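Local coordinates for ESAT-6/WXG100 secretion system protein (Streptococcus gallolyticus, PDB 7JQE), which forms part of the bacterial type VIIb secretion system as its membrane subunit EsaA, and probably contributes through its extracellular region to the export of protein toxins, at the interface of chains A and B. Sequence-based numbering; all coordinates share one arbitrary frame. Chains: chain A/B, ESAT-6/WXG100 secretion system protein.

Contact 1: the interface of chains A and B. Residues chain A 126, 129-130; chain B 475.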
# COMPACT_ATOMS: atom_id res chain seq x y z
N THR A 126 9.27 21.47 50.48
CA THR A 126 9.06 21.89 49.09
C THR A 126 10.30 21.63 48.25
O THR A 126 10.18 21.32 47.06
CB THR A 126 8.68 23.37 49.03
OG1 THR A 126 9.86 24.17 49.22
CG2 THR A 126 7.67 23.71 50.10
N LYS A 129 9.83 18.11 47.11
CA LYS A 129 8.91 17.97 45.99
C LYS A 129 9.54 18.45 44.68
O LYS A 129 9.28 17.87 43.62
CB LYS A 129 7.62 18.74 46.27
CG LYS A 129 6.84 18.20 47.46
CD LYS A 129 5.52 18.93 47.66
CE LYS A 129 4.86 18.52 48.97
NZ LYS A 129 3.52 19.12 49.16
N VAL A 130 10.37 19.49 44.75
CA VAL A 130 11.07 19.93 43.54
C VAL A 130 12.01 18.85 43.05
O VAL A 130 12.15 18.63 41.84
CB VAL A 130 11.81 21.26 43.80
CG1 VAL A 130 12.86 21.50 42.74
CG2 VAL A 130 10.82 22.42 43.84
N LEU B 475 3.35 23.60 44.42
CA LEU B 475 4.61 24.29 44.64
C LEU B 475 4.39 25.78 44.84
O LEU B 475 4.92 26.38 45.79
CB LEU B 475 5.56 24.04 43.47
CG LEU B 475 6.14 22.62 43.38
CD1 LEU B 475 6.95 22.41 42.10
CD2 LEU B 475 7.00 22.34 44.61
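B:Leu475 pushes its forked end against A:Val130 and A:Lys129, a helix-to-helix contact between two copies of the extracellular region of EsaA. The chain A residues belong to helix 102-135, with A:Thr126 one turn before A:Val130 on the same face; the leucine comes from helix 462-491 of chain B. It acts much like a knob packed against residues about one turn apart on a neighbouring helix.

The apolar contact runs mainly through one methyl of the leucine, CD2. That atom lies 3.9 Å from CG2 of A:Val130, and the two side chains cross at about a right angle. B:Leu475 has CG anti to its carbonyl carbon (chi1 -72°), which carries the fork away from its own helix toward chain A. On the other flank, CD2 is 4.0 Å from CB of A:Lys129. The lysine chain runs on extended past CG, so the aliphatic stem at its root does the touching while the amino group NZ is carried well away.

Backbone contact comes from A:Thr126, whose carbonyl O stands 4.1 Å from CD2 of B:Leu475, a van der Waals contact with the same methyl. B:Leu475 gives up 54 Å² of surface here.

Contact 2: the interface of chains A and B. Residues chain A 273, 377, 379, 384, 386; chain B 377, 379, 384, 386.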
# COMPACT_ATOMS: atom_id res chain seq x y z
N VAL A 273 -19.54 -40.90 -55.96
CA VAL A 273 -19.45 -40.35 -57.30
C VAL A 273 -20.24 -41.24 -58.25
O VAL A 273 -20.37 -42.45 -58.03
CB VAL A 273 -17.98 -40.22 -57.76
CG1 VAL A 273 -17.27 -41.56 -57.66
CG2 VAL A 273 -17.91 -39.67 -59.18
N LEU A 377 -8.76 -38.43 -59.42
CA LEU A 377 -9.77 -39.42 -59.75
C LEU A 377 -9.77 -39.62 -61.26
O LEU A 377 -10.11 -38.70 -62.01
CB LEU A 377 -11.16 -39.01 -59.26
CG LEU A 377 -12.31 -39.95 -59.64
CD1 LEU A 377 -12.15 -41.30 -58.96
CD2 LEU A 377 -13.67 -39.35 -59.33
N ILE A 379 -11.30 -41.46 -64.46
CA ILE A 379 -12.38 -42.21 -65.09
C ILE A 379 -12.05 -42.24 -66.58
O ILE A 379 -12.26 -41.24 -67.28
CB ILE A 379 -13.75 -41.57 -64.84
CG1 ILE A 379 -14.01 -41.41 -63.34
CG2 ILE A 379 -14.85 -42.41 -65.51
CD1 ILE A 379 -15.29 -40.68 -63.01
N ILE A 384 -9.68 -35.96 -62.83
CA ILE A 384 -10.30 -34.88 -62.09
C ILE A 384 -9.54 -34.72 -60.77
O ILE A 384 -9.58 -35.62 -59.92
CB ILE A 384 -11.79 -35.15 -61.84
CG1 ILE A 384 -12.46 -35.54 -63.16
CG2 ILE A 384 -12.45 -33.93 -61.21
CD1 ILE A 384 -13.91 -35.10 -63.27
N MSE A 386 -8.82 -33.70 -56.99
CA MSE A 386 -9.69 -33.50 -55.83
C MSE A 386 -8.89 -33.26 -54.56
O MSE A 386 -7.78 -33.76 -54.40
CB MSE A 386 -10.62 -34.69 -55.66
CG MSE A 386 -11.36 -35.02 -56.94
SE MSE A 386 -12.99 -36.05 -56.65
CE MSE A 386 -12.22 -37.75 -56.07
N LEU B 377 -19.23 -31.45 -61.03
CA LEU B 377 -18.60 -31.41 -62.35
C LEU B 377 -19.14 -32.57 -63.17
O LEU B 377 -18.91 -33.74 -62.85
CB LEU B 377 -17.08 -31.48 -62.25
CG LEU B 377 -16.33 -31.54 -63.59
CD1 LEU B 377 -16.51 -30.24 -64.36
CD2 LEU B 377 -14.85 -31.85 -63.40
N ILE B 379 -19.17 -34.58 -66.62
CA ILE B 379 -18.52 -34.94 -67.88
C ILE B 379 -19.33 -36.10 -68.45
O ILE B 379 -19.18 -37.24 -68.00
CB ILE B 379 -17.05 -35.32 -67.70
CG1 ILE B 379 -16.28 -34.20 -66.99
CG2 ILE B 379 -16.42 -35.66 -69.06
CD1 ILE B 379 -14.85 -34.56 -66.67
N ILE B 384 -19.05 -35.75 -60.78
CA ILE B 384 -18.02 -35.80 -59.75
C ILE B 384 -18.25 -34.64 -58.79
O ILE B 384 -18.10 -33.47 -59.19
CB ILE B 384 -16.62 -35.75 -60.37
CG1 ILE B 384 -16.51 -36.78 -61.50
CG2 ILE B 384 -15.56 -35.98 -59.30
CD1 ILE B 384 -15.13 -37.38 -61.67
N MSE B 386 -17.45 -31.87 -56.04
CA MSE B 386 -16.22 -31.18 -55.65
C MSE B 386 -16.48 -30.09 -54.63
O MSE B 386 -17.56 -29.49 -54.61
CB MSE B 386 -15.54 -30.60 -56.89
CG MSE B 386 -15.34 -31.64 -57.97
SE MSE B 386 -13.95 -31.19 -59.25
CE MSE B 386 -14.79 -29.68 -60.16
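A:Ile384 and B:Ile384 meet head-on across the two-fold axis, each reaching from strand 382-392 toward the other with its CD1 methyl foremost. They bury most of the surface in this patch, 69 Å² on A:Ile384 and 86 Å² on B:Ile384. The two CD1 atoms are modelled too close together, so their exact separation is doubtful, but the facing of the two ends is plain. In both copies CG1 lies anti to the carbonyl carbon (chi1 -50°), which sends the longer branch across the interface.

Each CD1 packs against apolar side chains of the partner's strand 369-379. The CD1 of B:Ile384 meets the tip of A:Leu377 at CD2, 3.4 Å away, and that of A:Ile379 at CD1, 3.6 Å away; A:Ile384 finds the same pair in chain B. The shorter branch, CG2 of B:Ile384, also touches the CD2 methyl of A:Leu377 and in addition rests 3.7 Å from SE of A:Met386, a selenomethionine whose side chain crosses the isoleucine at about a right angle. A:Val273, on strand 268-275, lies alongside B:Ile384 and points the same way, its CG2 3.9 Å from the isoleucine CA.

By pairing the strand-rich domains through an apolar patch centred on the paired isoleucines, the site probably steadies the far end of the dimer seen in the crystal.

Contact 3: the interface of chains A and B. Residues chain A 176, 180, 460, 464; chain B 176, 179-180, 183.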
# COMPACT_ATOMS: atom_id res chain seq x y z
N LEU A 176 11.05 13.49 33.31
CA LEU A 176 10.33 14.18 32.25
C LEU A 176 9.25 13.29 31.66
O LEU A 176 8.13 13.75 31.38
CB LEU A 176 11.30 14.65 31.17
CG LEU A 176 10.70 15.49 30.04
CD1 LEU A 176 10.10 16.79 30.58
CD2 LEU A 176 11.74 15.77 28.96
N ILE A 180 4.61 13.42 31.14
CA ILE A 180 3.76 13.17 29.98
C ILE A 180 3.45 11.68 29.90
O ILE A 180 3.52 11.07 28.83
CB ILE A 180 4.42 13.68 28.68
CG1 ILE A 180 5.87 13.19 28.58
CG2 ILE A 180 4.36 15.19 28.60
CD1 ILE A 180 6.50 13.48 27.24
N ILE A 460 12.35 10.78 23.21
CA ILE A 460 12.35 12.05 23.93
C ILE A 460 13.70 12.73 23.72
O ILE A 460 14.75 12.18 24.07
CB ILE A 460 12.06 11.82 25.42
CG1 ILE A 460 10.68 11.19 25.60
CG2 ILE A 460 12.16 13.13 26.19
CD1 ILE A 460 10.24 11.11 27.05
N ASP A 464 15.78 18.40 25.34
CA ASP A 464 14.71 18.62 26.31
C ASP A 464 15.10 18.09 27.68
O ASP A 464 14.83 18.73 28.71
CB ASP A 464 13.42 17.96 25.83
CG ASP A 464 12.70 18.79 24.77
OD1 ASP A 464 13.14 19.93 24.50
OD2 ASP A 464 11.70 18.29 24.21
N LEU B 176 3.56 22.98 29.55
CA LEU B 176 4.01 21.60 29.42
C LEU B 176 4.63 21.35 28.05
O LEU B 176 5.65 20.67 27.94
CB LEU B 176 2.84 20.64 29.66
CG LEU B 176 3.18 19.15 29.67
CD1 LEU B 176 4.16 18.81 30.79
CD2 LEU B 176 1.91 18.31 29.77
N GLN B 179 8.21 22.26 27.79
CA GLN B 179 9.15 21.32 28.39
C GLN B 179 9.55 20.20 27.44
O GLN B 179 10.57 19.55 27.66
CB GLN B 179 8.55 20.72 29.66
CG GLN B 179 8.06 21.75 30.67
CD GLN B 179 9.19 22.56 31.27
OE1 GLN B 179 10.01 22.05 32.03
NE2 GLN B 179 9.25 23.84 30.92
N ILE B 180 8.76 19.95 26.39
CA ILE B 180 9.11 18.95 25.39
C ILE B 180 9.08 19.59 24.01
O ILE B 180 8.54 19.03 23.05
CB ILE B 180 8.16 17.73 25.46
CG1 ILE B 180 6.70 18.18 25.49
CG2 ILE B 180 8.49 16.87 26.67
CD1 ILE B 180 5.72 17.03 25.36
N SER B 183 10.91 17.40 21.36
CA SER B 183 10.43 16.03 21.18
C SER B 183 9.19 15.98 20.29
O SER B 183 9.00 15.00 19.56
CB SER B 183 10.14 15.39 22.53
OG SER B 183 11.36 15.11 23.21
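The carboxylate of A:Asp464 takes a hydrogen bond from the backbone amide of B:Ser183, a polar link between the two EsaA chains. N of B:Ser183 lies 3.1 Å from OD2 of A:Asp464, with 146° at the hydrogen, and approaches from above the carboxylate plane, 38° out of it. The serine hydroxyl OG lies 3.3 Å from the same OD2, a weak bond at most that probably adds little to the amide's grip. With CG of A:Asp464 anti to its carbonyl carbon, the carboxylate reaches over the backbone of B:Gln179 and B:Ile180, where CB of A:Asp464 is 3.7 Å from the carbonyl O of B:Gln179.

Apolar contact centres on the two Ile180 residues, which point tip to tip across the two-fold axis. CG2 of A:Ile180 meets CD1 of B:Ile180 at 4.0 Å, and the reciprocal branches touch as well. Each has CG1 wedged between its backbone N and carbonyl carbon (chi1 49°), an unusual setting that aims the long branch at the partner. A:Leu176 crosses B:Ile180 obliquely, its CD2 4.1 Å from the isoleucine CG2. Further along, CG2 of A:Ile460 sits 3.7 Å from OG of B:Ser183.

In the fold, this patch lies where helix 169-179 runs out into a loop, facing the start of the partner's helix 462-491.

Contact 1 and contact 3 are neighbours, their C-alpha centres about 19 Å apart, and both draw on helix 462-491: its beginning serves contact 3 and a later stretch contact 1, though from different chains in the copies given. Contact 2 stands far away, its C-alpha centre about 123 Å from that of contact 1 and 105 Å from that of contact 3, on the strands of the distal domain, and shares no element with them. The pairing is two-fold, so every contact recurs with the chains exchanged. The two elongated chains therefore touch near both ends, which could help keep them side by side if this dimer exists outside the crystal.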